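Local coordinates for protein 3-oxo-glucose-6-phosphate:glutamate aminotransferase (Bacillus subtilis subsp. subtilis, PDB 4K2M) that catalyses the reversible, pyridoxal phosphate-dependent transamination of 3-dehydro-glucose 6-phosphate with glutamate to kanosamine 6-phosphate, a step in antibiotic biosynthesis, at residues A[143-148]-A[187-192]. Sequence-based numbering, arbitrary orientation.
Sequences GDEVIM and AITPYT
Glu145 reaches across to the turn at Thr189 to Thr192, and its OE1 accepts a hydrogen bond from the hydroxyl of Thr189, OG1 to OE1 being 2.7 Å. The donor stands above the carboxylate, 44° out of its plane. Beyond CG the glutamate chain is extended (chi2 174°), which carries the carboxylate past Tyr191, whose CB lies 3.8 Å from Glu145 CD. A water adds a second grip on OE1: it donates to OE1 and to the carbonyl O of Ala187 while accepting from Thr192 OG1. Beside this polar cluster, Ile147 CD1 touches both Ile188 CG1 and Thr192 CG2, each 3.7 Å away, and also reaches Ala187 CB at 4.0 Å.

The backbones begin their parallel pairing here, with Glu145 N donating to Tyr191 O (2.9 Å). A second water lies within hydrogen-bonding distance of both that carbonyl and Asp144 OD1, while Asp144 OD2 accepts from the backbone N of Asn141.

Behind the first shell, within the type I turn, backbone N-H groups hold both threonine hydroxyls. Thr189 OG1 accepts from Tyr191 N, an ST turn, and Thr192 OG1 accepts from Thr189 N at 2.8 Å. Strand 145-148 lies between strands 192-195 and 166-169 in the mixed sheet of the aspartate aminotransferase fold, and the side chain of Ile188 packs on Ile213 and Tyr217 of helix 207-217.

Thr189 OG1 thus donates to Glu145 OE1 while accepting from Tyr191 N, tying the turn entering strand 192-195 to the start of its neighbour, away from the cofactor site; the two donors to OE1, hydroxyl and water, would probably favour a charged carboxylate.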
loop_
_atom_site.group_PDB
_atom_site.type_symbol
_atom_site.label_atom_id
_atom_site.label_comp_id
_atom_site.label_asym_id
_atom_site.label_seq_id
_atom_site.Cartn_x
_atom_site.Cartn_y
_atom_site.Cartn_z
ATOM N N GLY A 143 -1.974 -1.806 25.413
ATOM C CA GLY A 143 -2.546 -2.561 26.507
ATOM C C GLY A 143 -4.062 -2.639 26.513
ATOM O O GLY A 143 -4.627 -3.483 27.221
ATOM N N ASP A 144 -4.726 -1.761 25.758
ATOM C CA ASP A 144 -6.179 -1.783 25.670
ATOM C C ASP A 144 -6.619 -3.114 25.083
ATOM O O ASP A 144 -6.035 -3.590 24.106
ATOM C CB ASP A 144 -6.685 -0.692 24.725
ATOM C CG ASP A 144 -6.701 0.685 25.351
ATOM O OD1 ASP A 144 -6.469 0.807 26.573
ATOM O OD2 ASP A 144 -6.966 1.655 24.604
ATOM N N GLU A 145 -7.661 -3.693 25.659
ATOM C CA GLU A 145 -8.134 -4.988 25.205
ATOM C C GLU A 145 -9.199 -4.847 24.115
ATOM O O GLU A 145 -10.045 -3.943 24.138
ATOM C CB GLU A 145 -8.642 -5.828 26.381
ATOM C CG GLU A 145 -7.501 -6.413 27.225
ATOM C CD GLU A 145 -7.974 -7.121 28.484
ATOM O OE1 GLU A 145 -9.201 -7.209 28.723
ATOM O OE2 GLU A 145 -7.093 -7.589 29.240
ATOM N N VAL A 146 -9.145 -5.760 23.155
ATOM C CA VAL A 146 -10.061 -5.745 22.021
ATOM C C VAL A 146 -10.675 -7.123 21.914
ATOM O O VAL A 146 -9.969 -8.086 21.613
ATOM C CB VAL A 146 -9.287 -5.464 20.707
ATOM C CG1 VAL A 146 -10.258 -5.488 19.497
ATOM C CG2 VAL A 146 -8.558 -4.127 20.786
ATOM N N ILE A 147 -11.973 -7.231 22.188
ATOM C CA ILE A 147 -12.650 -8.515 22.128
ATOM C C ILE A 147 -12.935 -8.873 20.666
ATOM O O ILE A 147 -13.478 -8.059 19.910
ATOM C CB ILE A 147 -13.954 -8.480 22.938
ATOM C CG1 ILE A 147 -13.628 -8.340 24.438
ATOM C CG2 ILE A 147 -14.769 -9.744 22.684
ATOM C CD1 ILE A 147 -14.895 -8.177 25.314
ATOM N N MET A 148 -12.569 -10.086 20.260
ATOM C CA MET A 148 -12.652 -10.456 18.843
ATOM C C MET A 148 -12.696 -11.970 18.720
ATOM O O MET A 148 -12.356 -12.684 19.690
ATOM C CB MET A 148 -11.440 -9.885 18.068
ATOM C CG MET A 148 -10.093 -10.304 18.611
ATOM S SD MET A 148 -8.726 -9.609 17.651
ATOM C CE MET A 148 -8.860 -10.524 16.127
ATOM N N ALA A 187 -16.076 -11.791 28.784
ATOM C CA ALA A 187 -14.669 -11.448 28.560
ATOM C C ALA A 187 -14.308 -10.008 28.922
ATOM O O ALA A 187 -13.142 -9.618 28.865
ATOM C CB ALA A 187 -14.282 -11.732 27.108
ATOM N N ILE A 188 -15.306 -9.206 29.270
ATOM C CA ILE A 188 -15.056 -7.785 29.521
ATOM C C ILE A 188 -14.314 -7.604 30.851
ATOM O O ILE A 188 -14.636 -8.273 31.833
ATOM C CB ILE A 188 -16.383 -6.987 29.491
ATOM C CG1 ILE A 188 -16.995 -7.028 28.091
ATOM C CG2 ILE A 188 -16.164 -5.531 29.916
ATOM C CD1 ILE A 188 -18.380 -6.422 28.002
ATOM N N THR A 189 -13.290 -6.744 30.852
ATOM C CA THR A 189 -12.481 -6.446 32.037
ATOM C C THR A 189 -12.366 -4.933 32.095
ATOM O O THR A 189 -12.839 -4.246 31.181
ATOM C CB THR A 189 -11.066 -7.065 31.930
ATOM O OG1 THR A 189 -10.281 -6.314 30.996
ATOM C CG2 THR A 189 -11.131 -8.525 31.502
ATOM N N PRO A 190 -11.732 -4.389 33.149
ATOM C CA PRO A 190 -11.554 -2.931 33.111
ATOM C C PRO A 190 -10.651 -2.451 31.981
ATOM O O PRO A 190 -10.653 -1.249 31.695
ATOM C CB PRO A 190 -10.879 -2.632 34.455
ATOM C CG PRO A 190 -11.366 -3.727 35.354
ATOM C CD PRO A 190 -11.393 -4.950 34.472
ATOM N N TYR A 191 -9.891 -3.351 31.353
ATOM C CA TYR A 191 -9.041 -2.940 30.235
ATOM C C TYR A 191 -9.733 -2.994 28.872
ATOM O O TYR A 191 -9.175 -2.506 27.880
ATOM C CB TYR A 191 -7.742 -3.744 30.210
ATOM C CG TYR A 191 -6.747 -3.243 31.224
ATOM C CD1 TYR A 191 -5.481 -2.836 30.837
ATOM C CD2 TYR A 191 -7.095 -3.130 32.562
ATOM C CE1 TYR A 191 -4.576 -2.355 31.767
ATOM C CE2 TYR A 191 -6.203 -2.650 33.496
ATOM C CZ TYR A 191 -4.947 -2.266 33.095
ATOM O OH TYR A 191 -4.061 -1.792 34.034
ATOM N N THR A 192 -10.934 -3.565 28.812
ATOM C CA THR A 192 -11.630 -3.701 27.524
ATOM C C THR A 192 -12.052 -2.325 27.022
ATOM O O THR A 192 -12.691 -1.560 27.741
ATOM C CB THR A 192 -12.902 -4.559 27.632
ATOM O OG1 THR A 192 -12.603 -5.772 28.328
ATOM C CG2 THR A 192 -13.459 -4.886 26.210
HETATM O O HOH W 1 -7.573 -0.382 28.897
HETATM O O HOH W 2 -11.541 -7.826 27.397
#